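Side-chain contacts in porin (Rhodobacter capsulatus, PDB 2POR), which forms trimeric channels in the bacterial outer membrane through which small hydrophilic solutes, up to about 0.6 kDa, diffuse passively: residues Asp93-Asp96 with Asn100-Pro103; Tyr121-Ser124 with Ser129-Ala132; Asp136-Val139 with Glu144-Ala147; Leu206-Ala211 with Thr218-Ala223; Tyr269-Gly272 with Ser276-Gly279. All coordinates share one frame; numbering follows the deposited sequence.

How the contacts relate
The five contacts follow one another along the chain without overlap, all in a chain built round a 16-stranded antiparallel barrel. Contacts 2 and 5 are hairpin pairings in that sheet, their centres about 34 Å apart. Contact 4 also reaches the sheet, where strand 195-207 runs into helix 208-214. Contact 3, in the loop after the second strand of contact 2, comes within about 9 Å of contact 4 at the nearest atoms; contact 5 lies across the chain's centre from both. Contact 1, its centre about 8 Å from that of the chain, belongs to the loop that narrows the pore. Contacts 1 and 3 bind calcium; contacts 3 and 5 also meet other subunits of the trimer.

Contact 1 of 5, residues Asp93-Asp96 with Asn100-Pro103; sequences DLDD and NDIP. With CA (calcium ion), chain C.
D93 and D95 meet N100 and D101 around a calcium ion. The site lies in the long loop between helix 78-83 and strand 118-125, which in porins folds into the barrel and narrows the pore. D93 and D95 each bind the metal through both carboxylate oxygens. D93 CG stands anti to the backbone N (chi1 -177°), which swings its carboxylate to the ion. N100 and D101 give one oxygen each. On this side packing is tight. D93 OD1 lies 2.9 Å from N100 OD1, two acceptors brought close by the shared ion. The carboxylate of D93 is turned 66° from the N100 amide plane; that of D95 is nearly coplanar with it, at 12°. D95 OD1 also accepts the backbone N-H of N100 at 3.2 Å, nearly in line with its C-O bond. D101 comes across D95 at about a right angle, D101 OD1 3.3 Å from D95 OD1. Three carboxylates exceed the charge of one calcium; a second calcium about 4 Å from the D101 side chain probably offsets some. The looser side is two waters, which complete the shell. One accepts from N100 ND2, which also bonds to L86 O; the other donates to D101 OD2 at 2.8 Å.

Contact 2 of 5, residues Tyr121-Ser124 with Ser129-Ala132; sequences YTYS and SVAA
Y121 and A132 are joined by two backbone hydrogen bonds, and the next hydrogen-bonded pair, Y123 and V130, by two more. Y121 N reaches A132 O at 2.8 Å, and A132 N returns to Y121 O at 2.9 Å. Between Y123 and V130 both bonds measure 3.0 Å from N to O. T122 with A131, between them, and S124 with S129, beyond Y123, are non-hydrogen-bonded pairs. There CA-H groups face carbonyls, and A131 CA lies 3.2 Å from Y121 O. S124 and S129 add a side-chain bond, OG to OG 3.1 Å. Both hydroxyls are anti to their own carbonyl carbon (chi1 -59° and -60°), which turns the two oxygens toward each other across the strands. On the same face T122 CG2 touches A131 CB at 3.9 Å. A131 also packs on A78 and L82 of helix 78-83, consistent with this face being turned to the barrel interior, where that helix lies.

The other face carries Y121, Y123, V130 and A132. V130 runs alongside Y123, pointing the same way, with CG2 3.9 Å from Y123 CB and near the ring edge. The Y123 ring then leads away from the partner strand. A132 CB likewise sits at the edge of the Y121 ring, close to its plane. The Y121 hydroxyl bonds to F67 O, in the turn between strands 60-65 and 68-73. The axes of the two short segments run at 171°, antiparallel. Strands 118-125 and 128-134 form a beta hairpin of neighbouring strands, as expected in the all-antiparallel porin barrel.

Contact 3 of 5, residues Asp136-Val139 with Glu144-Ala147; sequences DGKV and EDDA. With CA (calcium ion), chain D.
The loop between strands 128-134 and 148-158 folds G137-V139 back on E144-D146, beside a calcium site at the subunit interface. Two backbone bonds tie the sides. V139 N meets E144 O at 2.8 Å, nearly straight on the carbonyl. D146 N meets G137 O at 2.8 Å, but from well above the carbonyl plane. K138 and D145 lie opposite each other between them, as a single bridge.

The side chains of K138 and D145 run alongside each other, pointing the same way. K138 is bent at chi2 (-66°) and again at chi4, and its chain passes over E144 O before NZ forms a salt bridge with D145 OD1 at 3.0 Å. NZ comes from above the carboxylate plane. It also bonds to S143 O. The V139 and D146 side chains cross at about a right angle, V139 CG2 3.8 Å from D146 CG. A water bridges K138 O and D146 OD2.

D136 grips the calcium with both oxygens, and its OD1 takes K138 N at 3.1 Å in an Asx turn. K138 O is a metal ligand at 2.5 Å. One water, N116, G140 and N20 of the second subunit complete the site. With an alanine in place of K138, the D145 carboxylate would probably lose its cation and S143 O this donor. Lysine thus does two jobs: its backbone oxygen serves the ion that joins two subunits, while its ammonium group probably balances charge in an acidic loop.

Contact 4 of 5, residues Leu206-Ala211 with Thr218-Ala223; sequences LDRDFA and TPVAAA
The guanidinium group of R208 has V220 CG2 over one face, 3.4 Å above the plane and offset toward the rim. Its edge is given to oxygens. NH1 points in plane to A223 O at 2.9 Å, though it meets that carbonyl from above. NH2 reaches A222 O at 3.2 Å, tilted from the guanidinium plane. On the adjacent edge D209 is held side-on: NE bonds OD1 at 2.8 Å and NH2 bonds OD2 at 2.9 Å, a salt bridge between neighbours in sequence. The carboxylate of D209 is met from above its own plane by both nitrogens. From its opposite face V220 N bonds OD1 at 3.1 Å. P219 CB packs across the group, 3.6 Å from D209 CG.

R208 extends with CG anti to the backbone N (chi1 179°), then bends at chi3 (68°), which brings NE against V220. Both charged residues open helix 208-214, just after strand 195-207. D207 caps it, OD2 accepting F210 N. R208 and D209 tie loop 218-223 back to the helix start. A222 and A223 offer carbonyls to the buried arginine, and D209 offers the charge. The paired charges probably stabilise each other's ionised forms while fixing the rotation of both groups.

Contact 5 of 5, residues Tyr269-Gly272 with Ser276-Gly279; sequences YDLG and SIVG. With C8E ((hydroxyethyloxy)tri(ethyloxy)octane), chain G.
L271 and I277 cross obliquely. The L271 side chain sets out toward the partner strand; its CD2 lies 4.0 Å from I277 CD1. L271 CG is anti to its carbonyl carbon (chi1 -59°), and CD2 also sits in plane at the edge of the Y269 ring. Y269 starts beside I277, CB to CB 4.4 Å. Its CG is anti to the backbone N (chi1 -176°), and the ring then leads away from 276-279. On this face I277 also meets a detergent molecule, an octyl tetraethylene glycol, through its ethylene glycol chain. I277 CD1 is 3.8 Å from the detergent atom C16. V297 of the next strand touches the isoleucine too. Cutting I277 back to an alanine is likely to open a gap against L271 and leave the detergent chain without the CG1, CG2 and CD1 contacts.

The two segments belong to the antiparallel hairpin of strands 258-272 and 275-284 in the barrel wall, the axes of the two short segments at 161°. Y269 and I277 form the hydrogen-bonded pair. Y269 N reaches I277 O at 2.9 Å, and I277 N returns to Y269 O at 3.0 Å. D270 and S276 make the non-hydrogen-bonded pair on the other face. S276 CB rests 3.4 Å from Y269 O. Next comes a classic beta bulge, in which L271 and G272 share one partner on the other strand. D270 turns back there in an Asx turn, OD1 accepting G272 N at 2.8 Å from above the carboxylate plane. L271 also packs on T35 of the third subunit.

Contact 1 of 5, residues Asp93-Asp96 with Asn100-Pro103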
loop_
_atom_site.group_PDB
_atom_site.type_symbol
_atom_site.label_atom_id
_atom_site.label_comp_id
_atom_site.label_asym_id
_atom_site.label_seq_id
_atom_site.Cartn_x
_atom_site.Cartn_y
_atom_site.Cartn_z
ATOM N N ASP A 93 22.538 -3.585 2.795
ATOM C CA ASP A 93 22.846 -2.777 3.976
ATOM C C ASP A 93 22.942 -3.746 5.149
ATOM O O ASP A 93 21.962 -4.011 5.870
ATOM C CB ASP A 93 21.766 -1.698 4.252
ATOM C CG ASP A 93 22.053 -0.772 5.419
ATOM O OD1 ASP A 93 23.123 -0.772 6.045
ATOM O OD2 ASP A 93 21.187 0.022 5.776
ATOM N N LEU A 94 24.129 -4.341 5.293
ATOM C CA LEU A 94 24.337 -5.443 6.249
ATOM C C LEU A 94 24.407 -4.952 7.673
ATOM O O LEU A 94 25.480 -4.839 8.250
ATOM C CB LEU A 94 25.626 -6.197 5.951
ATOM C CG LEU A 94 25.681 -7.033 4.723
ATOM C CD1 LEU A 94 27.146 -7.435 4.454
ATOM C CD2 LEU A 94 24.764 -8.220 4.885
ATOM N N ASP A 95 23.265 -4.663 8.275
ATOM C CA ASP A 95 23.218 -4.175 9.638
ATOM C C ASP A 95 23.019 -5.275 10.681
ATOM O O ASP A 95 22.884 -5.033 11.872
ATOM C CB ASP A 95 22.094 -3.236 9.792
ATOM C CG ASP A 95 22.328 -1.888 9.165
ATOM O OD1 ASP A 95 23.447 -1.415 9.079
ATOM O OD2 ASP A 95 21.364 -1.266 8.750
ATOM N N ASP A 96 23.007 -6.501 10.219
ATOM C CA ASP A 96 22.705 -7.680 11.012
ATOM C C ASP A 96 23.607 -7.847 12.238
ATOM O O ASP A 96 23.147 -8.398 13.235
ATOM C CB ASP A 96 22.821 -8.901 10.092
ATOM C CG ASP A 96 21.996 -8.826 8.816
ATOM O OD1 ASP A 96 22.390 -8.184 7.825
ATOM O OD2 ASP A 96 20.929 -9.423 8.854
ATOM N N ASN A 100 26.150 0.008 10.117
ATOM C CA ASN A 100 26.917 1.241 9.897
ATOM C C ASN A 100 26.277 2.423 10.559
ATOM O O ASN A 100 26.852 3.496 10.644
ATOM C CB ASN A 100 27.021 1.471 8.376
ATOM C CG ASN A 100 25.664 1.741 7.742
ATOM O OD1 ASN A 100 24.740 0.924 7.777
ATOM N ND2 ASN A 100 25.470 2.919 7.170
ATOM N N ASP A 101 25.043 2.325 11.022
ATOM C CA ASP A 101 24.312 3.455 11.557
ATOM C C ASP A 101 24.895 3.961 12.830
ATOM O O ASP A 101 25.328 3.172 13.654
ATOM C CB ASP A 101 22.861 3.070 11.811
ATOM C CG ASP A 101 22.138 2.478 10.598
ATOM O OD1 ASP A 101 22.656 1.730 9.732
ATOM O OD2 ASP A 101 20.978 2.816 10.515
ATOM N N ILE A 102 24.965 5.253 13.028
ATOM C CA ILE A 102 25.478 5.765 14.267
ATOM C C ILE A 102 24.343 5.628 15.296
ATOM O O ILE A 102 23.176 5.839 14.936
ATOM C CB ILE A 102 25.950 7.253 14.019
ATOM C CG1 ILE A 102 27.263 7.243 13.217
ATOM C CG2 ILE A 102 26.126 8.017 15.339
ATOM C CD1 ILE A 102 27.767 8.690 12.889
ATOM N N PRO A 103 24.623 5.298 16.584
ATOM C CA PRO A 103 23.598 5.002 17.583
ATOM C C PRO A 103 22.990 6.233 18.200
ATOM O O PRO A 103 23.264 6.562 19.363
ATOM C CB PRO A 103 24.320 4.095 18.580
ATOM C CG PRO A 103 25.750 4.585 18.540
ATOM C CD PRO A 103 25.959 4.891 17.071
HETATM CA CA CA C . 22.447 0.637 7.779
HETATM O O HOH W 1 22.743 2.622 6.480
HETATM O O HOH W 2 20.441 1.585 8.109
#

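Contact 2 of 5, residues Tyr121-Ser124 with Ser129-Ala132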
loop_
_atom_site.group_PDB
_atom_site.type_symbol
_atom_site.label_atom_id
_atom_site.label_comp_id
_atom_site.label_asym_id
_atom_site.label_seq_id
_atom_site.Cartn_x
_atom_site.Cartn_y
_atom_site.Cartn_z
ATOM N N TYR A 121 13.403 20.657 13.073
ATOM C CA TYR A 121 13.586 22.008 12.578
ATOM C C TYR A 121 15.038 22.110 12.137
ATOM O O TYR A 121 15.901 21.687 12.915
ATOM C CB TYR A 121 13.301 23.014 13.683
ATOM C CG TYR A 121 13.804 24.414 13.341
ATOM C CD1 TYR A 121 13.146 25.209 12.414
ATOM C CD2 TYR A 121 14.970 24.834 13.941
ATOM C CE1 TYR A 121 13.676 26.436 12.092
ATOM C CE2 TYR A 121 15.513 26.053 13.625
ATOM C CZ TYR A 121 14.860 26.839 12.706
ATOM O OH TYR A 121 15.443 28.056 12.402
ATOM N N THR A 122 15.374 22.650 10.936
ATOM C CA THR A 122 16.759 22.850 10.552
ATOM C C THR A 122 16.882 24.267 9.987
ATOM O O THR A 122 15.905 24.872 9.510
ATOM C CB THR A 122 17.203 21.861 9.492
ATOM O OG1 THR A 122 16.137 21.815 8.561
ATOM C CG2 THR A 122 17.451 20.456 10.017
ATOM N N TYR A 123 18.110 24.741 10.065
ATOM C CA TYR A 123 18.454 26.064 9.578
ATOM C C TYR A 123 19.916 26.135 9.229
ATOM O O TYR A 123 20.761 25.676 9.999
ATOM C CB TYR A 123 18.160 27.061 10.646
ATOM C CG TYR A 123 18.595 28.468 10.291
ATOM C CD1 TYR A 123 17.730 29.219 9.533
ATOM C CD2 TYR A 123 19.817 28.943 10.727
ATOM C CE1 TYR A 123 18.080 30.495 9.189
ATOM C CE2 TYR A 123 20.180 30.217 10.390
ATOM C CZ TYR A 123 19.303 30.969 9.627
ATOM O OH TYR A 123 19.648 32.253 9.269
ATOM N N SER A 124 20.261 26.739 8.106
ATOM C CA SER A 124 21.656 26.932 7.818
ATOM C C SER A 124 21.837 28.364 7.325
ATOM O O SER A 124 20.911 28.984 6.793
ATOM C CB SER A 124 22.132 26.034 6.737
ATOM O OG SER A 124 21.940 24.679 7.052
ATOM N N SER A 129 25.287 25.306 10.636
ATOM C CA SER A 129 23.991 24.640 10.627
ATOM C C SER A 129 23.507 24.313 12.033
ATOM O O SER A 129 24.328 23.984 12.891
ATOM C CB SER A 129 24.071 23.349 9.857
ATOM O OG SER A 129 24.457 23.493 8.501
ATOM N N VAL A 130 22.224 24.480 12.307
ATOM C CA VAL A 130 21.634 24.063 13.563
ATOM C C VAL A 130 20.383 23.232 13.320
ATOM O O VAL A 130 19.682 23.427 12.317
ATOM C CB VAL A 130 21.213 25.208 14.432
ATOM C CG1 VAL A 130 22.474 25.725 15.002
ATOM C CG2 VAL A 130 20.386 26.233 13.700
ATOM N N ALA A 131 20.080 22.282 14.208
ATOM C CA ALA A 131 18.869 21.456 14.091
ATOM C C ALA A 131 18.250 21.275 15.486
ATOM O O ALA A 131 18.960 21.374 16.512
ATOM C CB ALA A 131 19.253 20.100 13.474
ATOM N N ALA A 132 16.940 21.123 15.594
ATOM C CA ALA A 132 16.295 20.909 16.881
ATOM C C ALA A 132 15.118 19.984 16.625
ATOM O O ALA A 132 14.445 20.112 15.602
ATOM C CB ALA A 132 15.790 22.236 17.452
#

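Contact 3 of 5, residues Asp136-Val139 with Glu144-Ala147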
loop_
_atom_site.group_PDB
_atom_site.type_symbol
_atom_site.label_atom_id
_atom_site.label_comp_id
_atom_site.label_asym_id
_atom_site.label_seq_id
_atom_site.Cartn_x
_atom_site.Cartn_y
_atom_site.Cartn_z
ATOM N N ASP A 136 5.847 14.923 20.832
ATOM C CA ASP A 136 4.927 15.731 21.574
ATOM C C ASP A 136 4.597 15.208 22.990
ATOM O O ASP A 136 3.784 15.867 23.649
ATOM C CB ASP A 136 3.643 15.866 20.759
ATOM C CG ASP A 136 2.841 14.617 20.453
ATOM O OD1 ASP A 136 2.900 13.573 21.106
ATOM O OD2 ASP A 136 2.067 14.621 19.503
ATOM N N GLY A 137 5.091 14.049 23.478
ATOM C CA GLY A 137 4.824 13.580 24.849
ATOM C C GLY A 137 3.511 12.842 25.059
ATOM O O GLY A 137 3.246 12.443 26.191
ATOM N N LYS A 138 2.644 12.607 24.076
ATOM C CA LYS A 138 1.383 11.913 24.248
ATOM C C LYS A 138 1.257 10.825 23.228
ATOM O O LYS A 138 1.570 11.015 22.037
ATOM C CB LYS A 138 0.165 12.795 24.061
ATOM C CG LYS A 138 0.172 14.001 24.967
ATOM C CD LYS A 138 0.059 13.497 26.370
ATOM C CE LYS A 138 0.052 14.605 27.370
ATOM N NZ LYS A 138 -0.826 14.165 28.440
ATOM N N VAL A 139 0.786 9.671 23.657
ATOM C CA VAL A 139 0.634 8.516 22.813
ATOM C C VAL A 139 -0.349 8.813 21.713
ATOM O O VAL A 139 -1.394 9.375 22.032
ATOM C CB VAL A 139 0.113 7.309 23.613
ATOM C CG1 VAL A 139 -0.058 6.113 22.698
ATOM C CG2 VAL A 139 1.151 6.902 24.632
ATOM N N GLU A 144 -2.818 10.097 26.654
ATOM C CA GLU A 144 -1.974 9.256 27.487
ATOM C C GLU A 144 -0.518 9.700 27.434
ATOM O O GLU A 144 0.010 9.878 26.331
ATOM C CB GLU A 144 -2.150 7.817 26.997
ATOM C CG GLU A 144 -1.572 6.779 27.974
ATOM C CD GLU A 144 -1.337 5.350 27.461
ATOM O OE1 GLU A 144 -2.025 4.913 26.532
ATOM O OE2 GLU A 144 -0.452 4.673 28.003
ATOM N N ASP A 145 0.148 9.880 28.575
ATOM C CA ASP A 145 1.530 10.317 28.631
ATOM C C ASP A 145 2.480 9.340 28.040
ATOM O O ASP A 145 2.356 8.137 28.274
ATOM C CB ASP A 145 2.041 10.563 30.042
ATOM C CG ASP A 145 1.481 11.809 30.738
ATOM O OD1 ASP A 145 1.281 12.832 30.085
ATOM O OD2 ASP A 145 1.269 11.773 31.952
ATOM N N ASP A 146 3.446 9.857 27.283
ATOM C CA ASP A 146 4.406 9.005 26.604
ATOM C C ASP A 146 5.749 9.500 27.067
ATOM O O ASP A 146 5.870 10.526 27.740
ATOM C CB ASP A 146 4.242 9.157 25.043
ATOM C CG ASP A 146 4.801 8.025 24.181
ATOM O OD1 ASP A 146 5.459 7.131 24.707
ATOM O OD2 ASP A 146 4.586 7.996 22.973
ATOM N N ALA A 147 6.809 8.732 26.788
ATOM C CA ALA A 147 8.176 9.243 26.926
ATOM C C ALA A 147 8.286 10.425 25.935
ATOM O O ALA A 147 7.547 10.435 24.935
ATOM C CB ALA A 147 9.194 8.196 26.506
HETATM CA CA CA D . 1.161 12.465 19.984
HETATM O O HOH W 3 6.423 11.662 22.858
HETATM O O HOH W 4 4.428 10.438 21.792
HETATM O O HOH W 5 0.481 12.797 17.761
#

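Contact 4 of 5, residues Leu206-Ala211 with Thr218-Ala223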
loop_
_atom_site.group_PDB
_atom_site.type_symbol
_atom_site.label_atom_id
_atom_site.label_comp_id
_atom_site.label_asym_id
_atom_site.label_seq_id
_atom_site.Cartn_x
_atom_site.Cartn_y
_atom_site.Cartn_z
ATOM N N LEU A 206 21.718 5.453 29.853
ATOM C CA LEU A 206 20.588 4.733 29.308
ATOM C C LEU A 206 19.791 4.068 30.423
ATOM O O LEU A 206 20.340 3.832 31.499
ATOM C CB LEU A 206 21.070 3.652 28.376
ATOM C CG LEU A 206 21.814 4.058 27.111
ATOM C CD1 LEU A 206 22.195 2.806 26.339
ATOM C CD2 LEU A 206 20.923 5.002 26.288
ATOM N N ASP A 207 18.508 3.767 30.208
ATOM C CA ASP A 207 17.720 2.980 31.126
ATOM C C ASP A 207 18.374 1.598 31.137
ATOM O O ASP A 207 18.756 1.056 30.088
ATOM C CB ASP A 207 16.304 2.874 30.624
ATOM C CG ASP A 207 15.486 1.851 31.406
ATOM O OD1 ASP A 207 15.159 2.141 32.559
ATOM O OD2 ASP A 207 15.205 0.783 30.866
ATOM N N ARG A 208 18.455 0.996 32.331
ATOM C CA ARG A 208 19.050 -0.324 32.517
ATOM C C ARG A 208 18.456 -1.382 31.630
ATOM O O ARG A 208 19.185 -2.077 30.918
ATOM C CB ARG A 208 18.890 -0.820 33.974
ATOM C CG ARG A 208 19.466 -2.228 34.251
ATOM C CD ARG A 208 18.914 -2.764 35.585
ATOM N NE ARG A 208 17.486 -3.034 35.489
ATOM C CZ ARG A 208 16.630 -2.485 36.351
ATOM N NH1 ARG A 208 17.019 -1.689 37.347
ATOM N NH2 ARG A 208 15.341 -2.711 36.179
ATOM N N ASP A 209 17.134 -1.540 31.681
ATOM C CA ASP A 209 16.560 -2.616 30.917
ATOM C C ASP A 209 16.540 -2.331 29.410
ATOM O O ASP A 209 16.641 -3.262 28.616
ATOM C CB ASP A 209 15.163 -2.885 31.469
ATOM C CG ASP A 209 15.204 -3.507 32.888
ATOM O OD1 ASP A 209 16.191 -4.131 33.270
ATOM O OD2 ASP A 209 14.233 -3.338 33.604
ATOM N N PHE A 210 16.490 -1.078 28.984
ATOM C CA PHE A 210 16.641 -0.731 27.558
ATOM C C PHE A 210 18.073 -1.148 27.110
ATOM O O PHE A 210 18.254 -1.854 26.096
ATOM C CB PHE A 210 16.353 0.798 27.463
ATOM C CG PHE A 210 16.644 1.483 26.132
ATOM C CD1 PHE A 210 17.923 1.947 25.853
ATOM C CD2 PHE A 210 15.637 1.636 25.200
ATOM C CE1 PHE A 210 18.197 2.560 24.644
ATOM C CE2 PHE A 210 15.916 2.254 23.989
ATOM C CZ PHE A 210 17.191 2.710 23.715
ATOM N N ALA A 211 19.114 -0.821 27.897
ATOM C CA ALA A 211 20.471 -1.244 27.619
ATOM C C ALA A 211 20.643 -2.739 27.538
ATOM O O ALA A 211 21.316 -3.262 26.642
ATOM C CB ALA A 211 21.356 -0.673 28.708
ATOM N N THR A 218 17.566 -10.579 29.157
ATOM C CA THR A 218 16.279 -10.364 29.862
ATOM C C THR A 218 16.384 -9.193 30.837
ATOM O O THR A 218 17.474 -8.939 31.383
ATOM C CB THR A 218 15.767 -11.650 30.701
ATOM O OG1 THR A 218 16.842 -12.430 31.177
ATOM C CG2 THR A 218 14.871 -12.490 29.848
ATOM N N PRO A 219 15.297 -8.481 31.128
ATOM C CA PRO A 219 15.293 -7.404 32.103
ATOM C C PRO A 219 15.465 -7.893 33.550
ATOM O O PRO A 219 15.250 -9.093 33.808
ATOM C CB PRO A 219 13.972 -6.731 31.854
ATOM C CG PRO A 219 13.078 -7.825 31.351
ATOM C CD PRO A 219 13.993 -8.658 30.495
ATOM N N VAL A 220 15.862 -7.001 34.475
ATOM C CA VAL A 220 15.907 -7.399 35.870
ATOM C C VAL A 220 14.639 -6.863 36.537
ATOM O O VAL A 220 14.132 -5.771 36.225
ATOM C CB VAL A 220 17.240 -6.927 36.640
ATOM C CG1 VAL A 220 18.324 -6.659 35.643
ATOM C CG2 VAL A 220 17.027 -5.795 37.563
ATOM N N ALA A 221 14.076 -7.677 37.436
ATOM C CA ALA A 221 12.836 -7.342 38.107
ATOM C C ALA A 221 13.113 -6.472 39.299
ATOM O O ALA A 221 13.151 -6.946 40.438
ATOM C CB ALA A 221 12.149 -8.624 38.545
ATOM N N ALA A 222 13.342 -5.188 39.032
ATOM C CA ALA A 222 13.655 -4.166 40.028
ATOM C C ALA A 222 13.222 -2.837 39.452
ATOM O O ALA A 222 12.907 -2.775 38.257
ATOM C CB ALA A 222 15.153 -4.025 40.312
ATOM N N ALA A 223 13.134 -1.796 40.275
ATOM C CA ALA A 223 12.850 -0.436 39.820
ATOM C C ALA A 223 14.003 0.040 38.907
ATOM O O ALA A 223 15.196 -0.309 39.084
ATOM C CB ALA A 223 12.757 0.523 40.999
HETATM O O HOH W 6 11.873 -4.481 35.181
#

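Contact 5 of 5, residues Tyr269-Gly272 with Ser276-Gly279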
loop_
_atom_site.group_PDB
_atom_site.type_symbol
_atom_site.label_atom_id
_atom_site.label_comp_id
_atom_site.label_asym_id
_atom_site.label_seq_id
_atom_site.Cartn_x
_atom_site.Cartn_y
_atom_site.Cartn_z
ATOM N N TYR A 269 31.093 -1.046 -7.458
ATOM C CA TYR A 269 31.601 -0.764 -8.757
ATOM C C TYR A 269 30.474 -0.144 -9.549
ATOM O O TYR A 269 29.447 -0.777 -9.801
ATOM C CB TYR A 269 32.044 -2.062 -9.344
ATOM C CG TYR A 269 32.671 -1.800 -10.685
ATOM C CD1 TYR A 269 33.984 -1.377 -10.744
ATOM C CD2 TYR A 269 31.903 -1.919 -11.822
ATOM C CE1 TYR A 269 34.533 -1.059 -11.972
ATOM C CE2 TYR A 269 32.444 -1.596 -13.047
ATOM C CZ TYR A 269 33.759 -1.169 -13.116
ATOM O OH TYR A 269 34.296 -0.844 -14.353
ATOM N N ASP A 270 30.641 1.072 -10.013
ATOM C CA ASP A 270 29.596 1.741 -10.755
ATOM C C ASP A 270 29.547 1.288 -12.220
ATOM O O ASP A 270 30.548 1.386 -12.929
ATOM C CB ASP A 270 29.868 3.243 -10.618
ATOM C CG ASP A 270 28.773 4.187 -11.102
ATOM O OD1 ASP A 270 27.844 3.732 -11.757
ATOM O OD2 ASP A 270 28.833 5.384 -10.801
ATOM N N LEU A 271 28.415 0.788 -12.706
ATOM C CA LEU A 271 28.236 0.375 -14.090
ATOM C C LEU A 271 27.668 1.530 -14.926
ATOM O O LEU A 271 27.446 1.382 -16.118
ATOM C CB LEU A 271 27.250 -0.773 -14.200
ATOM C CG LEU A 271 27.535 -2.084 -13.464
ATOM C CD1 LEU A 271 26.399 -3.071 -13.674
ATOM C CD2 LEU A 271 28.805 -2.660 -13.973
ATOM N N GLY A 272 27.313 2.635 -14.309
ATOM C CA GLY A 272 26.700 3.766 -14.942
ATOM C C GLY A 272 25.202 3.609 -15.112
ATOM O O GLY A 272 24.653 2.516 -14.973
ATOM N N SER A 276 24.968 -0.433 -9.997
ATOM C CA SER A 276 26.267 -0.723 -9.428
ATOM C C SER A 276 26.283 -2.157 -8.871
ATOM O O SER A 276 25.221 -2.716 -8.554
ATOM C CB SER A 276 26.598 0.308 -8.326
ATOM O OG SER A 276 25.552 0.555 -7.399
ATOM N N ILE A 277 27.439 -2.802 -8.851
ATOM C CA ILE A 277 27.620 -4.130 -8.284
ATOM C C ILE A 277 28.143 -3.799 -6.899
ATOM O O ILE A 277 29.058 -2.967 -6.770
ATOM C CB ILE A 277 28.649 -4.906 -9.114
ATOM C CG1 ILE A 277 28.107 -5.169 -10.479
ATOM C CG2 ILE A 277 28.962 -6.254 -8.463
ATOM C CD1 ILE A 277 29.235 -5.696 -11.387
ATOM N N VAL A 278 27.577 -4.350 -5.813
ATOM C CA VAL A 278 27.934 -3.969 -4.432
ATOM C C VAL A 278 28.071 -5.257 -3.611
ATOM O O VAL A 278 27.261 -6.178 -3.758
ATOM C CB VAL A 278 26.834 -3.093 -3.769
ATOM C CG1 VAL A 278 27.377 -2.522 -2.493
ATOM C CG2 VAL A 278 26.385 -1.972 -4.670
ATOM N N GLY A 279 29.048 -5.366 -2.735
ATOM C CA GLY A 279 29.226 -6.548 -1.908
ATOM C C GLY A 279 29.905 -6.113 -0.630
ATOM O O GLY A 279 30.484 -5.019 -0.579
HETATM C C1 C8E G . 22.453 -20.164 -8.185
HETATM C C2 C8E G . 23.099 -18.793 -7.877
HETATM C C3 C8E G . 22.197 -17.696 -8.400
HETATM C C4 C8E G . 22.796 -16.324 -8.155
HETATM C C5 C8E G . 21.845 -15.282 -8.730
HETATM C C6 C8E G . 22.420 -13.878 -8.652
HETATM C C7 C8E G . 21.390 -12.880 -9.139
HETATM C C8 C8E G . 21.865 -11.438 -9.067
HETATM O O9 C8E G . 22.818 -10.947 -10.010
HETATM C C10 C8E G . 23.910 -10.220 -9.413
HETATM C C11 C8E G . 25.180 -10.906 -8.870
HETATM O O12 C8E G . 26.339 -10.102 -8.571
HETATM C C13 C8E G . 27.371 -10.168 -9.582
HETATM C C14 C8E G . 27.479 -9.190 -10.775
HETATM O O15 C8E G . 26.430 -9.113 -11.768
HETATM C C16 C8E G . 26.567 -8.015 -12.695
HETATM C C17 C8E G . 26.592 -8.192 -14.228
HETATM O O18 C8E G . 27.726 -8.718 -14.924
HETATM C C19 C8E G . 28.654 -7.682 -15.264
HETATM C C20 C8E G . 28.848 -7.265 -16.729
HETATM O O21 C8E G . 29.742 -6.159 -16.889
#